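Local coordinates for protein inorganic polyphosphate/ATP-glucomannokinase (Arthrobacter sp., PDB 1WOQ) that probably transfers phosphate from inorganic polyphosphate or ATP to glucose and mannose, as a kinase of the ROK family, at residues A[13-18]-A[26-31]; A[54-59]-A[111-116]; A[138-143]-A[215-220]. One frame throughout, in Å; residues are numbered along the deposited sequence.

Interaction 1: residues A[13-18]-A[26-31]; sequences PLIGID and GGIVDL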
ATOM      1  N   PRO A  13       7.656  10.960  16.509  1.00 25.72           N
ATOM      2  CA  PRO A  13       7.352  10.490  15.156  1.00 22.17           C
ATOM      3  C   PRO A  13       7.961   9.107  14.946  1.00 20.53           C
ATOM      4  O   PRO A  13       8.761   8.642  15.761  1.00 19.52           O
ATOM      5  CB  PRO A  13       7.998  11.553  14.276  1.00 23.45           C
ATOM      6  CG  PRO A  13       9.211  11.932  15.067  1.00 25.17           C
ATOM      7  CD  PRO A  13       8.659  12.040  16.478  1.00 25.00           C
ATOM      8  N   LEU A  14       7.568   8.446  13.863  1.00 16.57           N
ATOM      9  CA  LEU A  14       8.090   7.123  13.547  1.00 15.79           C
ATOM     10  C   LEU A  14       8.433   7.070  12.069  1.00 14.60           C
ATOM     11  O   LEU A  14       7.767   7.701  11.250  1.00 14.46           O
ATOM     12  CB  LEU A  14       7.051   6.042  13.859  1.00 18.13           C
ATOM     13  CG  LEU A  14       6.750   5.719  15.326  1.00 19.64           C
ATOM     14  CD1 LEU A  14       5.599   4.725  15.393  1.00 21.22           C
ATOM     15  CD2 LEU A  14       7.986   5.143  16.005  1.00 18.97           C
ATOM     16  N   ILE A  15       9.473   6.318  11.729  1.00 14.00           N
ATOM     17  CA  ILE A  15       9.869   6.183  10.337  1.00 13.67           C
ATOM     18  C   ILE A  15       9.022   5.107   9.670  1.00 13.88           C
ATOM     19  O   ILE A  15       8.816   4.030  10.230  1.00 13.61           O
ATOM     20  CB  ILE A  15      11.363   5.791  10.204  1.00 14.57           C
ATOM     21  CG1 ILE A  15      12.248   6.954  10.660  1.00 14.91           C
ATOM     22  CG2 ILE A  15      11.676   5.397   8.753  1.00 14.12           C
ATOM     23  CD1 ILE A  15      13.734   6.610  10.749  1.00 15.40           C
ATOM     24  N   GLY A  16       8.516   5.426   8.482  1.00 13.28           N
ATOM     25  CA  GLY A  16       7.718   4.482   7.718  1.00 12.11           C
ATOM     26  C   GLY A  16       8.409   4.303   6.379  1.00 12.57           C
ATOM     27  O   GLY A  16       8.890   5.276   5.801  1.00 11.99           O
ATOM     28  N   ILE A  17       8.467   3.068   5.885  1.00 13.15           N
ATOM     29  CA  ILE A  17       9.120   2.766   4.613  1.00 13.79           C
ATOM     30  C   ILE A  17       8.130   2.053   3.696  1.00 14.64           C
ATOM     31  O   ILE A  17       7.448   1.127   4.123  1.00 14.02           O
ATOM     32  CB  ILE A  17      10.350   1.843   4.830  1.00 13.88           C
ATOM     33  CG1 ILE A  17      11.335   2.499   5.804  1.00 13.60           C
ATOM     34  CG2 ILE A  17      11.045   1.563   3.497  1.00 14.91           C
ATOM     35  CD1 ILE A  17      11.985   3.767   5.274  1.00 14.26           C
ATOM     36  N   ASP A  18       8.063   2.479   2.436  1.00 15.16           N
ATOM     37  CA  ASP A  18       7.146   1.877   1.469  1.00 17.02           C
ATOM     38  C   ASP A  18       7.951   1.247   0.331  1.00 17.70           C
ATOM     39  O   ASP A  18       8.636   1.944  -0.421  1.00 17.69           O
ATOM     40  CB  ASP A  18       6.189   2.964   0.947  1.00 18.87           C
ATOM     41  CG  ASP A  18       5.054   2.410   0.096  1.00 22.27           C
ATOM     42  OD1 ASP A  18       4.616   1.262   0.310  1.00 22.27           O
ATOM     43  OD2 ASP A  18       4.575   3.148  -0.788  1.00 24.08           O
ATOM     44  N   GLY A  26      10.760   6.519   1.980  1.00 14.51           N
ATOM     45  CA  GLY A  26      10.454   6.576   3.393  1.00 14.74           C
ATOM     46  C   GLY A  26      10.246   8.001   3.848  1.00 16.00           C
ATOM     47  O   GLY A  26      10.559   8.954   3.131  1.00 14.66           O
ATOM     48  N   GLY A  27       9.713   8.139   5.052  1.00 15.88           N
ATOM     49  CA  GLY A  27       9.474   9.453   5.603  1.00 15.23           C
ATOM     50  C   GLY A  27       9.340   9.356   7.105  1.00 16.77           C
ATOM     51  O   GLY A  27       9.088   8.278   7.642  1.00 13.66           O
ATOM     52  N   ILE A  28       9.538  10.481   7.781  1.00 15.13           N
ATOM     53  CA  ILE A  28       9.404  10.544   9.229  1.00 15.80           C
ATOM     54  C   ILE A  28       7.959  10.982   9.413  1.00 15.52           C
ATOM     55  O   ILE A  28       7.565  12.057   8.963  1.00 15.90           O
ATOM     56  CB  ILE A  28      10.390  11.576   9.821  1.00 15.86           C
ATOM     57  CG1 ILE A  28      11.823  11.074   9.602  1.00 16.54           C
ATOM     58  CG2 ILE A  28      10.118  11.784  11.308  1.00 14.68           C
ATOM     59  CD1 ILE A  28      12.901  12.103   9.900  1.00 17.74           C
ATOM     60  N   VAL A  29       7.168  10.128  10.052  1.00 16.33           N
ATOM     61  CA  VAL A  29       5.749  10.393  10.226  1.00 17.66           C
ATOM     62  C   VAL A  29       5.322  10.918  11.586  1.00 18.58           C
ATOM     63  O   VAL A  29       5.661  10.351  12.626  1.00 17.49           O
ATOM     64  CB  VAL A  29       4.928   9.116   9.926  1.00 17.21           C
ATOM     65  CG1 VAL A  29       3.434   9.414   9.988  1.00 18.37           C
ATOM     66  CG2 VAL A  29       5.302   8.568   8.552  1.00 17.36           C
ATOM     67  N   ASP A  30       4.572  12.014  11.553  1.00 21.18           N
ATOM     68  CA  ASP A  30       4.021  12.631  12.752  1.00 24.14           C
ATOM     69  C   ASP A  30       2.611  12.048  12.824  1.00 24.00           C
ATOM     70  O   ASP A  30       1.733  12.450  12.061  1.00 24.71           O
ATOM     71  CB  ASP A  30       3.940  14.147  12.581  1.00 27.56           C
ATOM     72  CG  ASP A  30       3.347  14.841  13.792  1.00 31.07           C
ATOM     73  OD1 ASP A  30       2.340  14.339  14.333  1.00 33.14           O
ATOM     74  OD2 ASP A  30       3.881  15.893  14.197  1.00 34.14           O
ATOM     75  N   LEU A  31       2.402  11.091  13.723  1.00 24.13           N
ATOM     76  CA  LEU A  31       1.103  10.445  13.841  1.00 25.98           C
ATOM     77  C   LEU A  31      -0.010  11.351  14.355  1.00 28.46           C
ATOM     78  O   LEU A  31      -1.187  10.995  14.289  1.00 27.57           O
ATOM     79  CB  LEU A  31       1.218   9.187  14.707  1.00 26.64           C
ATOM     80  CG  LEU A  31       1.954   8.036  14.004  1.00 29.04           C
ATOM     81  CD1 LEU A  31       2.060   6.832  14.922  1.00 30.12           C
ATOM     82  CD2 LEU A  31       1.208   7.663  12.730  1.00 29.16           C
TER
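Ile28 has CG1 anti to its carbonyl carbon (chi1 -66°), which leaves CG2 anti to the backbone N; this methyl branch meets the ring of Pro13, with Ile28 CG2 3.7 Å from Pro13 CB, the two side chains lying side by side and pointing the same way. Ile17 folds a second time at chi2 (-66°), and Ile17 CD1 lies 3.7 Å from Gly26 CA, in the place a CB on residue 26 would take. Beneath these apolar touches runs a ladder of four backbone bonds. Leu14 and Val29 form a hydrogen-bonded pair, with Leu14 N to Val29 O at 3.0 Å and Val29 N to Leu14 O at 2.8 Å. Gly16 and Gly27 form the next such pair, and the bond from Gly16 N to Gly27 O, 3.0 Å, is close to straight (171° at the hydrogen). Ile15 with Ile28 and Ile17 with Gly26 are the non-hydrogen-bonded pairs. The ladder is the paired part of the beta hairpin of strands 14-19 and 23-30 in the five-stranded sheet of an actin-like ATPase fold; in kinases of this superfamily the turn of this hairpin commonly faces the phosphate donor, which is probably true here. The two faces of the hairpin are covered by different helices. Ile15 and Ile17 pack on helix 51-66, whereas Leu14 and Val29 lie against helix 250-262. Past the last paired residues, Leu31 comes back to the Leu14 side, where the two leucines meet through Leu14 CD1 and Leu31 CD1 at 4.1 Å. Asp30 turns away from strand 14-18, its carboxylate taken up by Lys32 N and, in a salt bridge, by Lys33.

Interaction 2: residues A[54-59]-A[111-116]; sequences VAEAVA and TARLGR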
ATOM      1  N   VAL A  54      17.055  -5.619  -1.498  1.00 16.38           N
ATOM      2  CA  VAL A  54      16.026  -4.758  -0.921  1.00 16.87           C
ATOM      3  C   VAL A  54      16.415  -4.346   0.499  1.00 16.52           C
ATOM      4  O   VAL A  54      16.208  -3.205   0.900  1.00 16.20           O
ATOM      5  CB  VAL A  54      14.660  -5.475  -0.891  1.00 17.84           C
ATOM      6  CG1 VAL A  54      13.651  -4.663  -0.088  1.00 18.82           C
ATOM      7  CG2 VAL A  54      14.161  -5.673  -2.320  1.00 17.48           C
ATOM      8  N   ALA A  55      16.981  -5.276   1.260  1.00 15.20           N
ATOM      9  CA  ALA A  55      17.393  -4.971   2.630  1.00 16.60           C
ATOM     10  C   ALA A  55      18.409  -3.833   2.630  1.00 16.58           C
ATOM     11  O   ALA A  55      18.351  -2.935   3.472  1.00 15.05           O
ATOM     12  CB  ALA A  55      17.991  -6.208   3.290  1.00 15.40           C
ATOM     13  N   GLU A  56      19.346  -3.874   1.690  1.00 15.25           N
ATOM     14  CA  GLU A  56      20.355  -2.827   1.596  1.00 16.04           C
ATOM     15  C   GLU A  56      19.725  -1.475   1.272  1.00 14.67           C
ATOM     16  O   GLU A  56      20.092  -0.458   1.859  1.00 14.98           O
ATOM     17  CB  GLU A  56      21.394  -3.180   0.529  1.00 17.95           C
ATOM     18  CG  GLU A  56      22.320  -4.323   0.919  1.00 22.69           C
ATOM     19  CD  GLU A  56      23.036  -4.072   2.236  1.00 26.13           C
ATOM     20  OE1 GLU A  56      23.596  -2.967   2.407  1.00 26.85           O
ATOM     21  OE2 GLU A  56      23.041  -4.982   3.098  1.00 26.44           O
ATOM     22  N   ALA A  57      18.772  -1.465   0.344  1.00 14.84           N
ATOM     23  CA  ALA A  57      18.096  -0.225  -0.050  1.00 14.94           C
ATOM     24  C   ALA A  57      17.305   0.365   1.119  1.00 14.74           C
ATOM     25  O   ALA A  57      17.316   1.577   1.347  1.00 13.04           O
ATOM     26  CB  ALA A  57      17.166  -0.484  -1.235  1.00 14.36           C
ATOM     27  N   VAL A  58      16.610  -0.494   1.856  1.00 14.28           N
ATOM     28  CA  VAL A  58      15.840  -0.028   2.999  1.00 13.73           C
ATOM     29  C   VAL A  58      16.782   0.581   4.032  1.00 13.79           C
ATOM     30  O   VAL A  58      16.495   1.631   4.607  1.00 13.23           O
ATOM     31  CB  VAL A  58      15.034  -1.182   3.629  1.00 13.36           C
ATOM     32  CG1 VAL A  58      14.404  -0.734   4.946  1.00 14.57           C
ATOM     33  CG2 VAL A  58      13.949  -1.627   2.656  1.00 13.79           C
ATOM     34  N   ALA A  59      17.920  -0.072   4.254  1.00 14.20           N
ATOM     35  CA  ALA A  59      18.898   0.431   5.207  1.00 13.84           C
ATOM     36  C   ALA A  59      19.351   1.841   4.841  1.00 14.25           C
ATOM     37  O   ALA A  59      19.494   2.696   5.713  1.00 12.74           O
ATOM     38  CB  ALA A  59      20.101  -0.500   5.272  1.00 13.43           C
ATOM     39  N   THR A 111      15.118  -6.339  10.577  1.00 14.52           N
ATOM     40  CA  THR A 111      15.512  -5.977  11.934  1.00 14.84           C
ATOM     41  C   THR A 111      17.016  -6.210  12.092  1.00 16.51           C
ATOM     42  O   THR A 111      17.719  -5.398  12.689  1.00 17.18           O
ATOM     43  CB  THR A 111      14.748  -6.812  12.987  1.00 15.70           C
ATOM     44  OG1 THR A 111      13.348  -6.514  12.905  1.00 14.36           O
ATOM     45  CG2 THR A 111      15.241  -6.485  14.398  1.00 16.86           C
ATOM     46  N   ALA A 112      17.499  -7.317  11.536  1.00 15.13           N
ATOM     47  CA  ALA A 112      18.918  -7.662  11.612  1.00 17.61           C
ATOM     48  C   ALA A 112      19.778  -6.666  10.843  1.00 18.56           C
ATOM     49  O   ALA A 112      20.849  -6.270  11.305  1.00 18.20           O
ATOM     50  CB  ALA A 112      19.138  -9.067  11.066  1.00 17.92           C
ATOM     51  N   ARG A 113      19.307  -6.261   9.670  1.00 17.50           N
ATOM     52  CA  ARG A 113      20.060  -5.318   8.852  1.00 19.38           C
ATOM     53  C   ARG A 113      20.048  -3.891   9.393  1.00 19.89           C
ATOM     54  O   ARG A 113      21.068  -3.199   9.350  1.00 19.81           O
ATOM     55  CB  ARG A 113      19.532  -5.318   7.415  1.00 19.46           C
ATOM     56  CG  ARG A 113      20.301  -4.370   6.487  1.00 21.07           C
ATOM     57  CD  ARG A 113      21.767  -4.787   6.367  1.00 23.51           C
ATOM     58  NE  ARG A 113      22.564  -3.844   5.579  1.00 24.16           N
ATOM     59  CZ  ARG A 113      23.003  -2.667   6.025  1.00 24.67           C
ATOM     60  NH1 ARG A 113      22.730  -2.269   7.260  1.00 24.34           N
ATOM     61  NH2 ARG A 113      23.716  -1.882   5.226  1.00 25.66           N
ATOM     62  N   LEU A 114      18.902  -3.449   9.904  1.00 18.76           N
ATOM     63  CA  LEU A 114      18.783  -2.086  10.425  1.00 20.40           C
ATOM     64  C   LEU A 114      19.264  -1.887  11.857  1.00 21.38           C
ATOM     65  O   LEU A 114      19.533  -0.755  12.274  1.00 22.04           O
ATOM     66  CB  LEU A 114      17.332  -1.606  10.324  1.00 20.27           C
ATOM     67  CG  LEU A 114      16.758  -1.377   8.923  1.00 23.17           C
ATOM     68  CD1 LEU A 114      15.305  -0.941   9.028  1.00 20.64           C
ATOM     69  CD2 LEU A 114      17.564  -0.320   8.210  1.00 23.64           C
ATOM     70  N   GLY A 115      19.357  -2.970  12.619  1.00 20.87           N
ATOM     71  CA  GLY A 115      19.804  -2.844  13.997  1.00 20.50           C
ATOM     72  C   GLY A 115      18.758  -2.230  14.907  1.00 20.10           C
ATOM     73  O   GLY A 115      19.081  -1.620  15.923  1.00 20.21           O
ATOM     74  N   ARG A 116      17.492  -2.386  14.534  1.00 18.65           N
ATOM     75  CA  ARG A 116      16.377  -1.867  15.316  1.00 18.84           C
ATOM     76  C   ARG A 116      15.148  -2.663  14.896  1.00 17.53           C
ATOM     77  O   ARG A 116      15.127  -3.243  13.813  1.00 17.68           O
ATOM     78  CB  ARG A 116      16.168  -0.374  15.024  1.00 18.97           C
ATOM     79  CG  ARG A 116      15.787  -0.078  13.580  1.00 18.89           C
ATOM     80  CD  ARG A 116      16.191   1.332  13.160  1.00 17.96           C
ATOM     81  NE  ARG A 116      15.433   2.384  13.832  1.00 16.88           N
ATOM     82  CZ  ARG A 116      15.646   3.682  13.635  1.00 16.77           C
ATOM     83  NH1 ARG A 116      16.595   4.075  12.794  1.00 16.13           N
ATOM     84  NH2 ARG A 116      14.906   4.586  14.258  1.00 15.49           N
TER
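Arg113 reaches Glu56 and Ala59 of the neighbouring helix at once. Its CG stands anti to the backbone N and the chain bends at chi2 (62°), which places CD within 3.5 Å of Glu56 OE2. Further out, the guanidinium grips the carboxylate side-on with two nitrogens in a salt bridge: NE lies 2.8 Å from Glu56 OE2, and NH2 lies 3.0 Å from Glu56 OE1. Both oxygens sit near the guanidinium plane, yet the carboxylate is turned 42° against it. OE1 is therefore met on its syn side but somewhat out of the carboxylate plane, while OE2 is approached from above that plane. Two bonds to two different oxygens restrict rotation of both charged groups, and the N-H of NE points at OE2 nearly straight (165°). One face of the guanidinium is occupied by Ala59, whose CB stands over the centre of the group, 3.7 Å from Arg113 CZ, so one cation serves a carboxylate at its edge and a methyl on its face. Leu114, the last helical residue, carries the contact inward. Its CD2 comes to 3.4 Å from Ala59 CA, close for two carbons, and CD1 meets Val58 CG1 at 4.2 Å, the two side chains crossing at about a right angle. Gly115 then leaves the helix with positive phi, and Arg116 turns off to bond with Ser76 O and Ser66 OG. The contact thus sets the C-terminal end of helix 106-114 beside helix 51-66: Leu114 also touches Val62 one turn further along that helix, while Val54 and Val58 rest on Ile19 of strand 14-19, and Val54 and Ala57 on Ile24 of strand 23-30.

Interaction 3: residues A[138-143]-A[215-220]; sequences AGVKGT and PELFIV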
ATOM      1  N   ALA A 138     -12.091   8.124   7.131  1.00 17.75           N
ATOM      2  CA  ALA A 138     -12.342   8.636   8.472  1.00 18.22           C
ATOM      3  C   ALA A 138     -13.826   8.919   8.681  1.00 17.46           C
ATOM      4  O   ALA A 138     -14.459   9.574   7.857  1.00 19.25           O
ATOM      5  CB  ALA A 138     -11.526   9.912   8.711  1.00 15.88           C
ATOM      6  N   GLY A 139     -14.372   8.414   9.781  1.00 19.48           N
ATOM      7  CA  GLY A 139     -15.774   8.648  10.080  1.00 21.25           C
ATOM      8  C   GLY A 139     -16.756   7.760   9.339  1.00 22.81           C
ATOM      9  O   GLY A 139     -17.968   7.929   9.466  1.00 23.08           O
ATOM     10  N   VAL A 140     -16.243   6.818   8.556  1.00 21.83           N
ATOM     11  CA  VAL A 140     -17.112   5.912   7.820  1.00 22.09           C
ATOM     12  C   VAL A 140     -17.111   4.549   8.498  1.00 23.06           C
ATOM     13  O   VAL A 140     -16.068   3.903   8.607  1.00 22.98           O
ATOM     14  CB  VAL A 140     -16.645   5.735   6.361  1.00 21.58           C
ATOM     15  CG1 VAL A 140     -17.627   4.842   5.612  1.00 19.00           C
ATOM     16  CG2 VAL A 140     -16.527   7.089   5.679  1.00 23.62           C
ATOM     17  N   LYS A 141     -18.276   4.119   8.968  1.00 23.11           N
ATOM     18  CA  LYS A 141     -18.377   2.822   9.622  1.00 24.61           C
ATOM     19  C   LYS A 141     -18.719   1.765   8.583  1.00 22.77           C
ATOM     20  O   LYS A 141     -18.962   2.081   7.417  1.00 23.31           O
ATOM     21  CB  LYS A 141     -19.451   2.847  10.711  1.00 28.80           C
ATOM     22  CG  LYS A 141     -20.814   3.324  10.239  1.00 33.39           C
ATOM     23  CD  LYS A 141     -21.880   3.195  11.334  1.00 37.66           C
ATOM     24  CE  LYS A 141     -21.546   4.011  12.583  1.00 40.37           C
ATOM     25  NZ  LYS A 141     -20.380   3.475  13.344  1.00 41.42           N
ATOM     26  N   GLY A 142     -18.726   0.510   9.009  1.00 19.64           N
ATOM     27  CA  GLY A 142     -19.045  -0.562   8.091  1.00 19.07           C
ATOM     28  C   GLY A 142     -17.883  -0.909   7.184  1.00 16.94           C
ATOM     29  O   GLY A 142     -16.734  -0.569   7.458  1.00 15.49           O
ATOM     30  N   THR A 143     -18.195  -1.577   6.084  1.00 14.71           N
ATOM     31  CA  THR A 143     -17.182  -2.010   5.134  1.00 14.20           C
ATOM     32  C   THR A 143     -16.707  -0.925   4.184  1.00 13.88           C
ATOM     33  O   THR A 143     -17.499  -0.337   3.449  1.00 15.15           O
ATOM     34  CB  THR A 143     -17.710  -3.189   4.307  1.00 13.56           C
ATOM     35  OG1 THR A 143     -18.065  -4.253   5.192  1.00 15.96           O
ATOM     36  CG2 THR A 143     -16.654  -3.681   3.318  1.00 14.05           C
ATOM     37  N   PRO A 215     -20.026  -2.792  -0.035  1.00 13.81           N
ATOM     38  CA  PRO A 215     -19.334  -1.814   0.805  1.00 14.12           C
ATOM     39  C   PRO A 215     -20.050  -0.479   0.944  1.00 14.14           C
ATOM     40  O   PRO A 215     -20.905  -0.116   0.127  1.00 14.07           O
ATOM     41  CB  PRO A 215     -17.974  -1.678   0.123  1.00 15.09           C
ATOM     42  CG  PRO A 215     -18.315  -1.863  -1.319  1.00 16.00           C
ATOM     43  CD  PRO A 215     -19.306  -3.010  -1.304  1.00 13.26           C
ATOM     44  N   GLU A 216     -19.694   0.242   1.997  1.00 13.49           N
ATOM     45  CA  GLU A 216     -20.261   1.558   2.255  1.00 15.45           C
ATOM     46  C   GLU A 216     -19.542   2.567   1.363  1.00 15.04           C
ATOM     47  O   GLU A 216     -20.102   3.601   0.994  1.00 15.04           O
ATOM     48  CB  GLU A 216     -20.039   1.954   3.716  1.00 17.54           C
ATOM     49  CG  GLU A 216     -20.667   1.021   4.740  1.00 21.52           C
ATOM     50  CD  GLU A 216     -22.168   0.908   4.578  1.00 25.98           C
ATOM     51  OE1 GLU A 216     -22.823   1.956   4.382  1.00 26.59           O
ATOM     52  OE2 GLU A 216     -22.691  -0.224   4.654  1.00 28.21           O
ATOM     53  N   LEU A 217     -18.300   2.249   1.012  1.00 14.01           N
ATOM     54  CA  LEU A 217     -17.485   3.151   0.208  1.00 12.75           C
ATOM     55  C   LEU A 217     -16.299   2.455  -0.446  1.00 12.87           C
ATOM     56  O   LEU A 217     -15.740   1.509   0.102  1.00 13.75           O
ATOM     57  CB  LEU A 217     -16.948   4.279   1.100  1.00 14.02           C
ATOM     58  CG  LEU A 217     -15.986   5.318   0.514  1.00 14.48           C
ATOM     59  CD1 LEU A 217     -16.752   6.227  -0.432  1.00 14.37           C
ATOM     60  CD2 LEU A 217     -15.350   6.141   1.638  1.00 15.12           C
ATOM     61  N   PHE A 218     -15.933   2.940  -1.627  1.00 13.61           N
ATOM     62  CA  PHE A 218     -14.774   2.445  -2.365  1.00 12.70           C
ATOM     63  C   PHE A 218     -13.821   3.633  -2.377  1.00 14.03           C
ATOM     64  O   PHE A 218     -14.246   4.754  -2.647  1.00 15.11           O
ATOM     65  CB  PHE A 218     -15.124   2.128  -3.824  1.00 13.44           C
ATOM     66  CG  PHE A 218     -15.622   0.732  -4.061  1.00 12.51           C
ATOM     67  CD1 PHE A 218     -16.803   0.522  -4.773  1.00 14.91           C
ATOM     68  CD2 PHE A 218     -14.884  -0.374  -3.648  1.00 14.40           C
ATOM     69  CE1 PHE A 218     -17.241  -0.768  -5.075  1.00 15.51           C
ATOM     70  CE2 PHE A 218     -15.313  -1.669  -3.947  1.00 14.43           C
ATOM     71  CZ  PHE A 218     -16.495  -1.863  -4.662  1.00 16.08           C
ATOM     72  N   ILE A 219     -12.551   3.400  -2.075  1.00 14.11           N
ATOM     73  CA  ILE A 219     -11.557   4.468  -2.116  1.00 13.02           C
ATOM     74  C   ILE A 219     -10.496   3.965  -3.085  1.00 14.66           C
ATOM     75  O   ILE A 219      -9.943   2.887  -2.893  1.00 14.17           O
ATOM     76  CB  ILE A 219     -10.913   4.715  -0.740  1.00 14.20           C
ATOM     77  CG1 ILE A 219     -11.971   5.198   0.255  1.00 12.56           C
ATOM     78  CG2 ILE A 219      -9.802   5.751  -0.871  1.00 14.24           C
ATOM     79  CD1 ILE A 219     -11.472   5.290   1.686  1.00 16.28           C
ATOM     80  N   VAL A 220     -10.227   4.733  -4.134  1.00 14.23           N
ATOM     81  CA  VAL A 220      -9.250   4.315  -5.124  1.00 16.28           C
ATOM     82  C   VAL A 220      -7.885   4.946  -4.903  1.00 17.49           C
ATOM     83  O   VAL A 220      -7.737   6.169  -4.948  1.00 17.92           O
ATOM     84  CB  VAL A 220      -9.735   4.640  -6.552  1.00 16.02           C
ATOM     85  CG1 VAL A 220      -8.721   4.135  -7.572  1.00 16.58           C
ATOM     86  CG2 VAL A 220     -11.103   4.000  -6.792  1.00 18.24           C
TER
HETATM   87  O   HOH W   1     -20.997  -2.217   5.794  1.00 16.39           O
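Glu216 N donates to Thr143 O at 2.7 Å (159° at the hydrogen), joining the first residue of strand 143-149 to the residue before strand 217-221, where these neighbouring parallel strands of the second five-stranded sheet begin. Leu217 continues the pairing with Leu145. The same Thr143 O also lies 3.5 Å from Pro215 CA, while Thr143 CG2, anti to its backbone N, reaches Pro215 CB at 4.0 Å. Glu216 folds back over the loop: its CG, anti to the carbonyl carbon (chi1 -60°), comes 3.3 Å from Lys141 O and close to the backbone of Gly142, a residue with positive phi. The bend at chi2 (-59°) then turns the carboxylate end, where a water joins Glu216 OE2, to which it donates, with Thr143 N, from which it accepts, each at 2.9 Å. Further into the strand, Val140 CG2 meets Leu217 CD2 at 4.3 Å, a loose apolar touch. One direct backbone bond and one water bridge therefore take up both polar backbone atoms of Thr143, and the carboxylate, lying at the protein surface, reaches the backbone of Thr143 through a water.

Interactions 1 and 2 belong to one half of the molecule, and interaction 3 to the other, each half having a five-stranded sheet with the same strand order. Interaction 1 is buried and interaction 2 partly so; helix 51-66, a partner in interaction 2, also covers the Ile15 and Ile17 face of interaction 1, and the two contacts touch where Ile15 CD1 lies 4.2 Å from Arg116 NH2. Interaction 3 is superficial, its nearest atoms about 12 Å from interaction 1. The chemistry follows depth: a backbone ladder with aliphatic faces in the core, a salt bridge outside an apolar patch between helices, and a single backbone bond plus a water at the surface.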